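Local coordinates for nicotinate-nucleotide--dimethylbenzimidazole phosphoribosyltransferase (Thermus thermophilus HB8, PDB 1WX1), which probably catalyses transfer of the phosphoribosyl group of nicotinate mononucleotide to 5,6-dimethylbenzimidazole, giving alpha-ribazole 5'-phosphate for cobalamin synthesis, at residues A[91-96]-A[314-319]; A[239-244]-A[269-274]; A[253-258]-A[284-289]. One frame throughout, in Å; residues are numbered along the deposited sequence.

Interaction 1: A[91-96]-A[314-319]; sequences AADCAV and LLRAAA
Ala92 and Asp93 meet Arg316 where the turn before strand 94-100 faces helix 306-321. The two backbones do not pack directly: the nearest CA pair, Ala92 CA and Leu314 CA, is 9.6 Å apart. Residues 314-319 are regular helix. Asp93 has a positive phi (46°), and the chain turns there before it enters the strand at Cys94. The gap is bridged by one long side chain. Arg316 has CG anti to the carbonyl carbon (chi1 -62°) and runs extended from CG to NE, which together carry the guanidinium across to the turn. There it grips one oxygen end-on. NH1 and NH2 both donate to it. Arg316 NH1 to Ala92 O is 2.9 Å, and Arg316 NH2 to Ala92 O is also 2.9 Å. Neither bond is straight, as expected when two N-H groups share one acceptor. NH1 sits well above the carbonyl plane, while NH2 is only slightly tilted from it. Asp93 CB lies over one face of the guanidinium, 4.0 Å from Arg316 NH2. The carboxylate does not form a salt bridge with this arginine. Asp93 OD2 is 4.2 Å from Arg316 NH2, but well out of the guanidinium plane, so no N-H points at it and any attraction is probably of charge only. Asp93 OD1 pairs instead with Arg46. Arg316 NE donates to Gly45 O, which gives the guanidinium a second hold. A leucine in place of Arg316 would probably leave Ala92 O and Gly45 O without these donors and the turn less firmly tied to the helix. Around the contact, Ala92 and Cys94 pack on Val309 of helix 306-321. Cys94 also touches Val49 of the adjacent strand 47-54, and Leu315 and Ala318 face Val29 of helix 24-37.

Interaction 2: A[239-244]-A[269-274]; sequences EGYEAG and RDHLFA
Tyr241 and His271 form a T-shaped aromatic pair. The tyrosine supplies the edge and the histidine the face. Their planes stand at 90° and their centroids are 5.0 Å apart. The touching edge is the CD1-CE1 side of the tyrosine ring. Tyr241 CD1 lies 3.5 Å from His271 CD2, and Tyr241 CE1 lies 3.6 Å from His271 CD2. The edge therefore comes down near the rim of the imidazole, on its CD2 side, and not over the middle. Tyr241 CE1 also reaches His271 NE2 at 3.8 Å. The histidine ring points across from the 3-10 turn, with CG anti to the carbonyl carbon (chi1 -75°). This carries it toward the C-terminal end of helix 228-242. There its own edge meets backbone. His271 CE1 is 3.8 Å from Gly244 CA, and His271 ND1 is 4.0 Å from Gly244 C. The imidazole is thus met over one face by an aromatic edge and along its rim by glycine backbone. A hydrogen bond from His271 ND1 to Leu245 O, just beyond Gly244, fixes the rotation of the ring. Leu247 packs against both Tyr241 and His271, and Leu36 of helix 24-37 also touches the histidine. No hydrogen bond joins the two segments, so this is a contact of rings and backbone edges. Gly244 is the residue of positive phi (76°, which suits glycine) in a Schellman motif after helix 228-242, and Gly244 N bonds back to Tyr241 O. The chain then leads into strand 247-249, which lies parallel and next to strand 272-274; helix 252-264 makes the beta-alpha-beta crossover between them. The contact joins the entrances of these two neighbouring strands, in a parallel sheet flanked by helices.

Interaction 3: A[253-258]-A[284-289]; sequences PVTAGA and RHQLEA
Thr255 and Gln286 bring helices 252-264 and 281-290 together. The axes of the two short segments come within 10.0 Å at closest approach, at 30° to each other, both in nearly the same N-to-C sense. Across the two segments the contact is van der Waals; no hydrogen bond joins them. Thr255 CG2, anti to its own backbone nitrogen, points at the glutamine stem and lies 3.6 Å from Gln286 CB. It also approaches Leu287 CD2 at 4.4 Å. The extended glutamine carries its amide across the threonine: Gln286 OE1 is 3.3 Å from Thr255 CB. On the amide's other arm, Gln286 NE2 rests 3.6 Å from Ala256 CB. The polar bonds of these side chains go to residues outside the pair. Gln286 NE2 donates to Phe252 O and also bonds Thr175 OG1, which sets the turn of the buried amide. Ala256 N lies near NE2, but both are donors and do not bond. Thr255 OG1 bonds Gly251 O and His283 NE2. Helix 167-179 meets the same region through Ala171 and Thr175, which touch Ala256. Thr255 and Leu287 both pack on Leu249 of strand 247-249, so the two helices share that strand as a floor.

How the interactions relate
Interaction 1 opens at 91-96 and closes only at 314-319, tying helix 306-321 to the turn before strand 94-100. Interactions 2 and 3 nest inside that long loop. Interaction 2 opens at 239-244 and interaction 3 at 253-258; they close at 269-274 and 284-289, so the two cross. Interaction 2 ties the end of helix 228-242 to the start of edge strand 272-274. Interaction 3 ties the helices before and after that strand. Both pack on strand 247-249, interaction 2 on Leu247 and interaction 3 on Leu249. They touch where Ala274 CB lies 3.7 Å from Leu287 CD2. Interactions 1 and 2 touch through Leu315 CD2 and Phe273 CD1, 4.2 Å apart. Interactions 1 and 3 do not touch.

Interaction 1: A[91-96]-A[314-319]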
# COMPACT_ATOMS: atom_id res chain seq x y z
N ALA A 91 7.60 -1.59 10.75
CA ALA A 91 6.79 -2.49 9.94
C ALA A 91 7.28 -2.64 8.51
O ALA A 91 6.84 -3.53 7.79
CB ALA A 91 5.33 -2.01 9.95
N ALA A 92 8.21 -1.78 8.09
CA ALA A 92 8.71 -1.83 6.72
C ALA A 92 10.20 -2.14 6.56
O ALA A 92 10.76 -1.92 5.48
CB ALA A 92 8.38 -0.52 6.01
N ASP A 93 10.83 -2.66 7.61
CA ASP A 93 12.26 -2.99 7.58
C ASP A 93 13.04 -1.83 6.97
O ASP A 93 13.72 -1.97 5.94
CB ASP A 93 12.51 -4.28 6.78
CG ASP A 93 13.98 -4.69 6.78
OD1 ASP A 93 14.66 -4.51 7.82
OD2 ASP A 93 14.46 -5.21 5.76
N CYS A 94 12.94 -0.69 7.62
CA CYS A 94 13.58 0.52 7.16
C CYS A 94 14.30 1.20 8.31
O CYS A 94 13.71 1.44 9.36
CB CYS A 94 12.50 1.46 6.59
SG CYS A 94 13.08 3.05 5.99
N ALA A 95 15.58 1.50 8.11
CA ALA A 95 16.38 2.17 9.13
C ALA A 95 15.97 3.64 9.17
O ALA A 95 15.61 4.22 8.15
CB ALA A 95 17.87 2.06 8.78
N VAL A 96 16.01 4.24 10.36
CA VAL A 96 15.64 5.64 10.50
C VAL A 96 16.84 6.47 10.92
O VAL A 96 17.49 6.16 11.92
CB VAL A 96 14.51 5.84 11.54
CG1 VAL A 96 14.23 7.33 11.72
CG2 VAL A 96 13.24 5.12 11.10
N LEU A 314 5.68 -2.28 -0.87
CA LEU A 314 5.10 -2.40 -2.21
C LEU A 314 6.22 -2.46 -3.24
O LEU A 314 6.13 -3.21 -4.21
CB LEU A 314 4.18 -1.22 -2.52
CG LEU A 314 2.88 -1.15 -1.73
CD1 LEU A 314 2.07 0.06 -2.22
CD2 LEU A 314 2.08 -2.43 -1.93
N LEU A 315 7.27 -1.67 -3.03
CA LEU A 315 8.39 -1.68 -3.97
C LEU A 315 9.07 -3.05 -3.95
O LEU A 315 9.47 -3.56 -5.00
CB LEU A 315 9.40 -0.59 -3.61
CG LEU A 315 8.87 0.84 -3.63
CD1 LEU A 315 10.00 1.82 -3.35
CD2 LEU A 315 8.24 1.14 -4.97
N ARG A 316 9.19 -3.64 -2.77
CA ARG A 316 9.82 -4.95 -2.65
C ARG A 316 8.97 -6.00 -3.35
O ARG A 316 9.49 -6.86 -4.06
CB ARG A 316 9.99 -5.34 -1.17
CG ARG A 316 10.89 -4.40 -0.39
CD ARG A 316 11.35 -5.02 0.91
NE ARG A 316 12.18 -4.10 1.68
CZ ARG A 316 11.71 -3.29 2.63
NH1 ARG A 316 10.42 -3.30 2.94
NH2 ARG A 316 12.54 -2.46 3.26
N ALA A 317 7.65 -5.92 -3.16
CA ALA A 317 6.73 -6.85 -3.79
C ALA A 317 6.84 -6.74 -5.31
O ALA A 317 6.87 -7.74 -6.02
CB ALA A 317 5.30 -6.54 -3.36
N ALA A 318 6.90 -5.50 -5.80
CA ALA A 318 7.02 -5.25 -7.23
C ALA A 318 8.27 -5.93 -7.79
O ALA A 318 8.22 -6.57 -8.85
CB ALA A 318 7.07 -3.75 -7.49
N ALA A 319 9.39 -5.80 -7.09
CA ALA A 319 10.64 -6.41 -7.54
C ALA A 319 10.51 -7.93 -7.67
O ALA A 319 11.04 -8.52 -8.60
CB ALA A 319 11.77 -6.06 -6.58

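Interaction 2: A[239-244]-A[269-274]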
# COMPACT_ATOMS: atom_id res chain seq x y z
N GLU A 239 22.48 12.19 -3.57
CA GLU A 239 23.42 11.16 -3.14
C GLU A 239 22.88 9.77 -3.46
O GLU A 239 23.62 8.89 -3.92
CB GLU A 239 23.69 11.29 -1.64
CG GLU A 239 24.78 10.36 -1.10
CD GLU A 239 26.17 10.71 -1.62
OE1 GLU A 239 26.40 11.89 -1.98
OE2 GLU A 239 27.05 9.82 -1.64
N GLY A 240 21.59 9.57 -3.20
CA GLY A 240 20.97 8.29 -3.49
C GLY A 240 20.98 8.04 -4.99
O GLY A 240 21.22 6.92 -5.44
N TYR A 241 20.72 9.09 -5.75
CA TYR A 241 20.71 9.02 -7.21
C TYR A 241 22.06 8.54 -7.73
O TYR A 241 22.15 7.61 -8.54
CB TYR A 241 20.38 10.40 -7.78
CG TYR A 241 20.61 10.56 -9.27
CD1 TYR A 241 20.01 9.69 -10.18
CD2 TYR A 241 21.40 11.60 -9.77
CE1 TYR A 241 20.19 9.86 -11.56
CE2 TYR A 241 21.58 11.77 -11.14
CZ TYR A 241 20.97 10.90 -12.03
OH TYR A 241 21.15 11.08 -13.38
N GLU A 242 23.12 9.18 -7.26
CA GLU A 242 24.47 8.82 -7.68
C GLU A 242 24.88 7.42 -7.22
O GLU A 242 25.70 6.78 -7.87
CB GLU A 242 25.45 9.88 -7.17
CG GLU A 242 25.40 11.15 -8.01
CD GLU A 242 25.90 12.38 -7.26
OE1 GLU A 242 26.78 12.24 -6.39
OE2 GLU A 242 25.41 13.49 -7.55
N ALA A 243 24.29 6.95 -6.13
CA ALA A 243 24.58 5.61 -5.62
C ALA A 243 23.80 4.56 -6.42
O ALA A 243 23.97 3.36 -6.20
CB ALA A 243 24.22 5.52 -4.14
N GLY A 244 22.93 5.02 -7.32
CA GLY A 244 22.14 4.12 -8.15
C GLY A 244 20.97 3.43 -7.47
O GLY A 244 20.50 2.39 -7.93
N ARG A 269 15.11 12.08 -12.01
CA ARG A 269 13.70 11.75 -12.09
C ARG A 269 13.44 10.27 -12.37
O ARG A 269 12.46 9.72 -11.89
CB ARG A 269 13.04 12.59 -13.18
CG ARG A 269 11.52 12.45 -13.24
CD ARG A 269 11.01 13.18 -14.47
NE ARG A 269 10.92 12.30 -15.63
CZ ARG A 269 10.18 11.19 -15.66
NH1 ARG A 269 9.48 10.82 -14.58
NH2 ARG A 269 10.16 10.43 -16.74
N ASP A 270 14.32 9.64 -13.14
CA ASP A 270 14.17 8.22 -13.48
C ASP A 270 14.34 7.28 -12.29
O ASP A 270 13.96 6.11 -12.35
CB ASP A 270 15.17 7.82 -14.57
CG ASP A 270 14.98 8.61 -15.84
OD1 ASP A 270 13.82 8.74 -16.28
OD2 ASP A 270 15.99 9.08 -16.40
N HIS A 271 14.90 7.80 -11.20
CA HIS A 271 15.12 6.99 -10.00
C HIS A 271 14.04 7.20 -8.94
O HIS A 271 14.05 6.53 -7.90
CB HIS A 271 16.48 7.33 -9.37
CG HIS A 271 17.64 6.76 -10.11
ND1 HIS A 271 18.52 5.87 -9.53
CD2 HIS A 271 18.09 6.96 -11.37
CE1 HIS A 271 19.46 5.55 -10.40
NE2 HIS A 271 19.23 6.20 -11.53
N LEU A 272 13.13 8.14 -9.19
CA LEU A 272 12.07 8.46 -8.24
C LEU A 272 10.80 7.63 -8.34
O LEU A 272 10.31 7.32 -9.43
CB LEU A 272 11.67 9.94 -8.37
CG LEU A 272 12.70 11.03 -8.06
CD1 LEU A 272 12.04 12.41 -8.25
CD2 LEU A 272 13.21 10.87 -6.63
N PHE A 273 10.26 7.30 -7.17
CA PHE A 273 9.01 6.56 -7.04
C PHE A 273 8.16 7.36 -6.05
O PHE A 273 8.62 7.68 -4.95
CB PHE A 273 9.28 5.16 -6.49
CG PHE A 273 10.01 4.27 -7.46
CD1 PHE A 273 9.30 3.45 -8.34
CD2 PHE A 273 11.40 4.29 -7.53
CE1 PHE A 273 9.98 2.66 -9.27
CE2 PHE A 273 12.08 3.51 -8.46
CZ PHE A 273 11.37 2.69 -9.34
N ALA A 274 6.93 7.68 -6.44
CA ALA A 274 6.06 8.44 -5.56
C ALA A 274 5.40 7.49 -4.57
O ALA A 274 4.53 6.69 -4.93
CB ALA A 274 5.00 9.19 -6.37

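Interaction 3: A[253-258]-A[284-289]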
# COMPACT_ATOMS: atom_id res chain seq x y z
N PRO A 253 6.51 18.70 1.41
CA PRO A 253 7.83 19.29 1.66
C PRO A 253 8.97 18.42 1.11
O PRO A 253 9.91 18.92 0.50
CB PRO A 253 7.87 19.42 3.18
CG PRO A 253 6.42 19.59 3.55
CD PRO A 253 5.77 18.54 2.67
N VAL A 254 8.87 17.11 1.32
CA VAL A 254 9.91 16.20 0.82
C VAL A 254 9.98 16.26 -0.71
O VAL A 254 11.06 16.29 -1.29
CB VAL A 254 9.66 14.74 1.27
CG1 VAL A 254 10.52 13.77 0.46
CG2 VAL A 254 9.98 14.61 2.76
N THR A 255 8.82 16.28 -1.35
CA THR A 255 8.78 16.32 -2.80
C THR A 255 9.29 17.66 -3.32
O THR A 255 9.82 17.74 -4.42
CB THR A 255 7.35 16.03 -3.30
OG1 THR A 255 6.95 14.75 -2.81
CG2 THR A 255 7.31 15.99 -4.83
N ALA A 256 9.15 18.72 -2.52
CA ALA A 256 9.67 20.03 -2.93
C ALA A 256 11.19 19.89 -2.97
O ALA A 256 11.86 20.44 -3.84
CB ALA A 256 9.25 21.11 -1.93
N GLY A 257 11.74 19.16 -2.00
CA GLY A 257 13.18 18.95 -1.96
C GLY A 257 13.62 18.15 -3.19
O GLY A 257 14.66 18.41 -3.78
N ALA A 258 12.82 17.15 -3.56
CA ALA A 258 13.15 16.33 -4.73
C ALA A 258 13.13 17.17 -6.02
O ALA A 258 13.93 16.94 -6.92
CB ALA A 258 12.16 15.18 -4.84
N ARG A 284 -0.14 17.04 -5.60
CA ARG A 284 -0.51 16.52 -6.91
C ARG A 284 0.20 17.28 -8.04
O ARG A 284 0.63 16.67 -9.02
CB ARG A 284 -2.03 16.60 -7.12
CG ARG A 284 -2.47 16.20 -8.53
CD ARG A 284 -2.06 14.77 -8.89
NE ARG A 284 -3.04 13.78 -8.46
CZ ARG A 284 -2.88 12.46 -8.57
NH1 ARG A 284 -1.77 11.96 -9.09
NH2 ARG A 284 -3.84 11.64 -8.16
N HIS A 285 0.33 18.59 -7.89
CA HIS A 285 1.00 19.40 -8.91
C HIS A 285 2.46 18.99 -9.05
O HIS A 285 2.98 18.93 -10.17
CB HIS A 285 0.92 20.89 -8.55
CG HIS A 285 -0.46 21.44 -8.58
ND1 HIS A 285 -1.21 21.50 -9.74
CD2 HIS A 285 -1.24 21.96 -7.61
CE1 HIS A 285 -2.39 22.03 -9.47
NE2 HIS A 285 -2.43 22.32 -8.18
N GLN A 286 3.11 18.73 -7.93
CA GLN A 286 4.51 18.32 -7.94
C GLN A 286 4.67 16.98 -8.65
O GLN A 286 5.57 16.81 -9.47
CB GLN A 286 5.04 18.19 -6.52
CG GLN A 286 5.01 19.48 -5.71
CD GLN A 286 5.42 19.24 -4.28
OE1 GLN A 286 4.98 18.27 -3.67
NE2 GLN A 286 6.24 20.12 -3.73
N LEU A 287 3.81 16.03 -8.30
CA LEU A 287 3.88 14.70 -8.90
C LEU A 287 3.58 14.75 -10.39
O LEU A 287 4.17 14.00 -11.17
CB LEU A 287 2.91 13.75 -8.19
CG LEU A 287 3.27 13.44 -6.73
CD1 LEU A 287 2.29 12.43 -6.18
CD2 LEU A 287 4.69 12.90 -6.63
N GLU A 288 2.67 15.63 -10.79
CA GLU A 288 2.35 15.78 -12.21
C GLU A 288 3.56 16.36 -12.94
O GLU A 288 3.90 15.92 -14.03
CB GLU A 288 1.12 16.68 -12.40
CG GLU A 288 -0.19 16.03 -11.97
CD GLU A 288 -0.57 14.84 -12.84
OE1 GLU A 288 -0.89 15.03 -14.03
OE2 GLU A 288 -0.56 13.70 -12.34
N ALA A 289 4.22 17.34 -12.32
CA ALA A 289 5.39 17.95 -12.93
C ALA A 289 6.50 16.92 -13.10
O ALA A 289 7.29 16.97 -14.05
CB ALA A 289 5.89 19.11 -12.06